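Local coordinates for protein naphthalene dioxygenase small subunit (Rhodococcus sp., PDB 2B1X) that forms, together with the large subunit, naphthalene 1,2-dioxygenase, a Rieske non-heme iron oxygenase, as its small (beta) subunit, at residues 33-38 / 73-78; 40-45 / 149-154. All blocks are in the same frame, centred on the assembly; numbering follows the deposited sequence.

Contact 1. Residues 33-38 / 73-78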
loop_
_atom_site.group_PDB
_atom_site.type_symbol
_atom_site.label_atom_id
_atom_site.label_comp_id
_atom_site.label_asym_id
_atom_site.label_seq_id
_atom_site.Cartn_x
_atom_site.Cartn_y
_atom_site.Cartn_z
ATOM N N GLU B 33 18.444 -21.744 20.509
ATOM C CA GLU B 33 17.699 -23.001 20.426
ATOM C C GLU B 33 17.521 -23.484 18.998
ATOM O O GLU B 33 17.639 -24.664 18.744
ATOM C CB GLU B 33 16.327 -22.879 21.087
ATOM C CG GLU B 33 16.423 -22.700 22.592
ATOM C CD GLU B 33 15.084 -22.858 23.292
ATOM O OE1 GLU B 33 14.347 -23.835 22.992
ATOM O OE2 GLU B 33 14.771 -22.000 24.152
ATOM N N TRP B 34 17.218 -22.568 18.081
ATOM C CA TRP B 34 17.064 -22.922 16.678
ATOM C C TRP B 34 18.384 -23.478 16.127
ATOM O O TRP B 34 18.393 -24.461 15.372
ATOM C CB TRP B 34 16.607 -21.716 15.858
ATOM C CG TRP B 34 16.459 -22.033 14.398
ATOM C CD1 TRP B 34 15.349 -22.546 13.762
ATOM C CD2 TRP B 34 17.455 -21.893 13.400
ATOM N NE1 TRP B 34 15.607 -22.710 12.422
ATOM C CE2 TRP B 34 16.894 -22.322 12.172
ATOM C CE3 TRP B 34 18.775 -21.428 13.406
ATOM C CZ2 TRP B 34 17.610 -22.296 10.957
ATOM C CZ3 TRP B 34 19.497 -21.427 12.192
ATOM C CH2 TRP B 34 18.906 -21.854 10.996
ATOM N N LEU B 35 19.495 -22.849 16.506
ATOM C CA LEU B 35 20.795 -23.264 16.010
ATOM C C LEU B 35 21.096 -24.744 16.324
ATOM O O LEU B 35 21.776 -25.407 15.555
ATOM C CB LEU B 35 21.897 -22.332 16.534
ATOM C CG LEU B 35 23.242 -22.390 15.793
ATOM C CD1 LEU B 35 23.081 -22.032 14.301
ATOM C CD2 LEU B 35 24.279 -21.509 16.473
ATOM N N ALA B 36 20.551 -25.249 17.434
ATOM C CA ALA B 36 20.698 -26.642 17.826
ATOM C C ALA B 36 19.938 -27.612 16.888
ATOM O O ALA B 36 20.180 -28.819 16.927
ATOM C CB ALA B 36 20.259 -26.840 19.288
ATOM N N LEU B 37 19.037 -27.092 16.047
ATOM C CA LEU B 37 18.298 -27.950 15.119
ATOM C C LEU B 37 19.048 -28.196 13.823
ATOM O O LEU B 37 18.573 -28.924 12.944
ATOM C CB LEU B 37 16.920 -27.357 14.799
ATOM C CG LEU B 37 16.026 -27.018 15.984
ATOM C CD1 LEU B 37 14.755 -26.303 15.488
ATOM C CD2 LEU B 37 15.707 -28.265 16.795
ATOM N N VAL B 38 20.220 -27.596 13.684
ATOM C CA VAL B 38 20.892 -27.710 12.407
ATOM C C VAL B 38 22.061 -28.642 12.455
ATOM O O VAL B 38 22.634 -28.930 13.489
ATOM C CB VAL B 38 21.303 -26.348 11.746
ATOM C CG1 VAL B 38 20.122 -25.349 11.754
ATOM C CG2 VAL B 38 22.561 -25.774 12.403
ATOM N N SER B 73 28.755 -19.991 9.404
ATOM C CA SER B 73 28.246 -18.649 9.120
ATOM C C SER B 73 26.888 -18.427 9.764
ATOM O O SER B 73 26.563 -17.320 10.168
ATOM C CB SER B 73 28.193 -18.382 7.614
ATOM O OG SER B 73 27.271 -19.234 6.984
ATOM N N MET B 74 26.091 -19.484 9.851
ATOM C CA MET B 74 24.830 -19.436 10.583
ATOM C C MET B 74 25.082 -19.190 12.075
ATOM O O MET B 74 24.319 -18.474 12.722
ATOM C CB MET B 74 24.059 -20.741 10.375
ATOM C CG MET B 74 22.586 -20.708 10.706
ATOM S SD MET B 74 21.680 -19.239 10.007
ATOM C CE MET B 74 21.348 -19.769 8.381
ATOM N N GLU B 75 26.151 -19.781 12.618
ATOM C CA GLU B 75 26.534 -19.529 14.004
ATOM C C GLU B 75 26.861 -18.054 14.236
ATOM O O GLU B 75 26.371 -17.438 15.198
ATOM C CB GLU B 75 27.724 -20.419 14.418
ATOM C CG GLU B 75 28.151 -20.224 15.865
ATOM C CD GLU B 75 29.223 -21.196 16.298
ATOM O OE1 GLU B 75 30.126 -21.498 15.475
ATOM O OE2 GLU B 75 29.169 -21.669 17.451
ATOM N N MET B 76 27.696 -17.508 13.354
ATOM C CA MET B 76 28.013 -16.083 13.354
ATOM C C MET B 76 26.749 -15.199 13.355
ATOM O O MET B 76 26.663 -14.238 14.109
ATOM C CB MET B 76 28.859 -15.729 12.132
ATOM C CG MET B 76 29.473 -14.331 12.195
ATOM S SD MET B 76 29.253 -13.431 10.683
ATOM C CE MET B 76 27.599 -12.922 10.863
ATOM N N ARG B 77 25.775 -15.572 12.535
ATOM C CA ARG B 77 24.500 -14.843 12.407
ATOM C C ARG B 77 23.814 -14.807 13.774
ATOM O O ARG B 77 23.337 -13.753 14.194
ATOM C CB ARG B 77 23.611 -15.518 11.337
ATOM C CG ARG B 77 22.481 -14.683 10.755
ATOM C CD ARG B 77 21.781 -15.338 9.526
ATOM N NE ARG B 77 22.692 -15.530 8.382
ATOM C CZ ARG B 77 23.095 -14.552 7.553
ATOM N NH1 ARG B 77 22.651 -13.305 7.696
ATOM N NH2 ARG B 77 23.946 -14.819 6.561
ATOM N N VAL B 78 23.822 -15.942 14.484
ATOM C CA VAL B 78 23.182 -16.049 15.796
ATOM C C VAL B 78 24.032 -15.329 16.846
ATOM O O VAL B 78 23.519 -14.598 17.693
ATOM C CB VAL B 78 22.905 -17.527 16.191
ATOM C CG1 VAL B 78 22.434 -17.654 17.652
ATOM C CG2 VAL B 78 21.895 -18.175 15.226
#
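L35 and E75 are the closest pair of CA atoms across the two segments, 7.1 Å apart, where helix 31-35 comes up beside helix 71-81. This is helix-to-helix packing in the helical layer that lies against the curved sheet of the NTF2-like fold, to whose clan the ring-hydroxylating beta subunits belong. No hydrogen bond links the two segments; hydrocarbon and sulfur make the join. The indole of W34 presents its six-membered ring edge-first to M74, and CZ3 lies 3.5 Å from M74 CG, which sits near the plane of the ring. M74 CG is anti to its backbone N (chi1 -162°), and a bend at chi2 (47°) brings SD close to the same rim, 3.8 Å from W34 CZ3. The result is an oblique Met-aromatic contact, with M74 SD 4.9 Å from the centroid of the W34 six-membered ring and 69° off its normal. V38 CG1, from the same segment, lies over one face of the indole, offset toward the rim, while the indole NE1 is hydrogen-bonded to E22 on helix 10-27. The indole is thus approached over one face, bonded at its nitrogen and touched at the CZ3 edge of its six-membered ring. L35 divides its two methyls between neighbouring positions on the opposing helix. CD1 lies 3.9 Å from M74 CG, the two side chains sliding past each other in opposite directions, and it also touches V78 one turn further on. E75 contributes hydrocarbon here, while also packing against H313 of the large subunit. At this margin L35 CD2 rests 3.9 Å from E75 CA, with E75 CG only slightly farther away.

Contact 2. Residues 40-45 / 149-154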
loop_
_atom_site.group_PDB
_atom_site.type_symbol
_atom_site.label_atom_id
_atom_site.label_comp_id
_atom_site.label_asym_id
_atom_site.label_seq_id
_atom_site.Cartn_x
_atom_site.Cartn_y
_atom_site.Cartn_z
ATOM N N GLU B 40 25.780 -30.285 11.132
ATOM C CA GLU B 40 27.172 -29.873 10.993
ATOM C C GLU B 40 27.554 -29.519 9.521
ATOM O O GLU B 40 28.395 -28.656 9.279
ATOM C CB GLU B 40 28.060 -30.987 11.568
ATOM C CG GLU B 40 27.524 -31.682 12.861
ATOM C CD GLU B 40 26.245 -32.593 12.723
ATOM O OE1 GLU B 40 25.951 -33.174 11.653
ATOM O OE2 GLU B 40 25.503 -32.761 13.727
ATOM N N ASP B 41 26.919 -30.188 8.554
ATOM C CA ASP B 41 27.109 -29.893 7.133
ATOM C C ASP B 41 25.955 -29.036 6.551
ATOM O O ASP B 41 25.682 -29.088 5.343
ATOM C CB ASP B 41 27.317 -31.186 6.316
ATOM C CG ASP B 41 26.119 -32.152 6.392
ATOM O OD1 ASP B 41 25.443 -32.235 7.437
ATOM O OD2 ASP B 41 25.766 -32.880 5.431
ATOM N N LEU B 42 25.305 -28.239 7.408
ATOM C CA LEU B 42 24.206 -27.350 6.969
ATOM C C LEU B 42 24.554 -26.587 5.702
ATOM O O LEU B 42 25.665 -26.045 5.569
ATOM C CB LEU B 42 23.792 -26.353 8.070
ATOM C CG LEU B 42 22.796 -25.240 7.659
ATOM C CD1 LEU B 42 21.366 -25.778 7.589
ATOM C CD2 LEU B 42 22.843 -24.031 8.600
ATOM N N SER B 43 23.597 -26.565 4.779
ATOM C CA SER B 43 23.561 -25.604 3.678
ATOM C C SER B 43 22.224 -24.859 3.685
ATOM O O SER B 43 21.148 -25.474 3.574
ATOM C CB SER B 43 23.765 -26.310 2.330
ATOM O OG SER B 43 23.541 -25.390 1.281
ATOM N N TYR B 44 22.289 -23.538 3.860
ATOM C CA TYR B 44 21.108 -22.707 3.936
ATOM C C TYR B 44 21.224 -21.659 2.850
ATOM O O TYR B 44 22.082 -20.782 2.947
ATOM C CB TYR B 44 20.979 -22.042 5.326
ATOM C CG TYR B 44 19.677 -21.289 5.549
ATOM C CD1 TYR B 44 18.658 -21.831 6.337
ATOM C CD2 TYR B 44 19.465 -20.039 4.983
ATOM C CE1 TYR B 44 17.475 -21.151 6.548
ATOM C CE2 TYR B 44 18.272 -19.354 5.167
ATOM C CZ TYR B 44 17.278 -19.918 5.952
ATOM O OH TYR B 44 16.097 -19.230 6.134
ATOM N N VAL B 45 20.397 -21.760 1.803
ATOM C CA VAL B 45 20.485 -20.759 0.710
ATOM C C VAL B 45 19.183 -20.115 0.235
ATOM O O VAL B 45 18.137 -20.761 0.175
ATOM C CB VAL B 45 21.416 -21.189 -0.507
ATOM C CG1 VAL B 45 22.301 -22.421 -0.176
ATOM C CG2 VAL B 45 20.667 -21.334 -1.815
ATOM N N PHE B 149 14.737 -34.732 14.590
ATOM C CA PHE B 149 15.329 -34.442 13.291
ATOM C C PHE B 149 16.270 -33.259 13.383
ATOM O O PHE B 149 16.139 -32.401 14.256
ATOM C CB PHE B 149 14.258 -34.123 12.254
ATOM C CG PHE B 149 13.330 -35.259 11.962
ATOM C CD1 PHE B 149 12.108 -35.358 12.611
ATOM C CD2 PHE B 149 13.672 -36.230 11.023
ATOM C CE1 PHE B 149 11.248 -36.413 12.335
ATOM C CE2 PHE B 149 12.817 -37.270 10.744
ATOM C CZ PHE B 149 11.607 -37.366 11.407
ATOM N N LEU B 150 17.218 -33.230 12.460
ATOM C CA LEU B 150 18.074 -32.076 12.258
ATOM C C LEU B 150 17.977 -31.664 10.809
ATOM O O LEU B 150 17.790 -32.507 9.919
ATOM C CB LEU B 150 19.528 -32.417 12.559
ATOM C CG LEU B 150 20.196 -32.078 13.895
ATOM C CD1 LEU B 150 19.231 -31.926 15.062
ATOM C CD2 LEU B 150 21.261 -33.122 14.201
ATOM N N MET B 151 18.140 -30.364 10.582
ATOM C CA MET B 151 18.104 -29.823 9.241
ATOM C C MET B 151 19.498 -29.786 8.643
ATOM O O MET B 151 20.373 -29.069 9.123
ATOM C CB MET B 151 17.507 -28.418 9.242
ATOM C CG MET B 151 17.252 -27.848 7.837
ATOM S SD MET B 151 16.215 -26.412 7.928
ATOM C CE MET B 151 17.464 -25.183 8.542
ATOM N N ALA B 152 19.658 -30.520 7.555
ATOM C CA ALA B 152 20.904 -30.575 6.818
ATOM C C ALA B 152 20.942 -29.558 5.700
ATOM O O ALA B 152 22.016 -29.099 5.327
ATOM C CB ALA B 152 21.128 -31.980 6.249
ATOM N N LYS B 153 19.768 -29.211 5.163
ATOM C CA LYS B 153 19.695 -28.327 3.996
ATOM C C LYS B 153 18.376 -27.585 3.950
ATOM O O LYS B 153 17.345 -28.126 4.323
ATOM C CB LYS B 153 19.894 -29.128 2.698
ATOM C CG LYS B 153 20.092 -28.281 1.428
ATOM C CD LYS B 153 20.188 -29.171 0.183
ATOM C CE LYS B 153 20.036 -28.371 -1.098
ATOM N NZ LYS B 153 21.281 -27.624 -1.454
ATOM N N ARG B 154 18.419 -26.341 3.488
ATOM C CA ARG B 154 17.213 -25.611 3.153
ATOM C C ARG B 154 17.511 -24.658 2.008
ATOM O O ARG B 154 18.524 -23.923 2.040
ATOM C CB ARG B 154 16.674 -24.840 4.357
ATOM C CG ARG B 154 15.536 -23.879 3.973
ATOM C CD ARG B 154 14.763 -23.302 5.154
ATOM N NE ARG B 154 13.924 -24.330 5.775
ATOM C CZ ARG B 154 13.524 -24.296 7.036
ATOM N NH1 ARG B 154 13.934 -23.312 7.822
ATOM N NH2 ARG B 154 12.752 -25.261 7.515
#
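A parallel beta ladder joins S43 to K153 and Y44 to R154, within the mixed sheet of the NTF2-like fold. S43 uses both its peptide groups: S43 N donates to A152 O at 3.0 Å, and S43 O accepts R154 N at 2.9 Å. The ladder continues with V45 N to R154 O, a nearly straight bond of 2.9 Å (N-H...O 169°). A152 and K153 form a classic beta bulge, both facing V141 on the other neighbouring strand.

Y44 and R154 lie side by side, pointing the same way, and Y44 CE1 is 3.7 Å from R154 CD. The ring stands steeply to the guanidinium, their planes 73° apart, with Y44 CE1 near the guanidinium plane, at that group's edge. M151 fills in beside them: its SD sits 3.5 Å above the guanidinium plane of R154, over the centre. A bend at chi3 (76°) places M151 CE near the edge of the Y44 ring and 4.1 Å from L42 CD1. The buried charge of R154 is met by salt bridges to D140 and E22, and Y44 OH is hydrogen-bonded to O of M172, the C-terminal residue.

Strand 42-49 runs between strands 148-158 and 67-69, strand 132-145 flanks 148-158 on its other side, helix 10-27 packs on M151 and R154, and helix 71-81, through M74, on L42 and Y44.

How the contacts relate
From the N terminus, the chain passes through 33-38 and 40-45, then 73-78, and reaches 149-154 last, so the loops closed by the two contacts cross. Contact 1 closes the shorter, bringing helix 71-81 back to helix 31-35; contact 2 closes a loop of about a hundred residues, setting a late strand beside an early one. They join directly: L37 O and M151 N, 2.8 Å apart, probably form a hydrogen bond, and M74 CE packs on Y44 CG at 3.6 Å. A single carboxylate oxygen of E22, OE2, is common to both contacts. Together they tie the helical layer to the sheet.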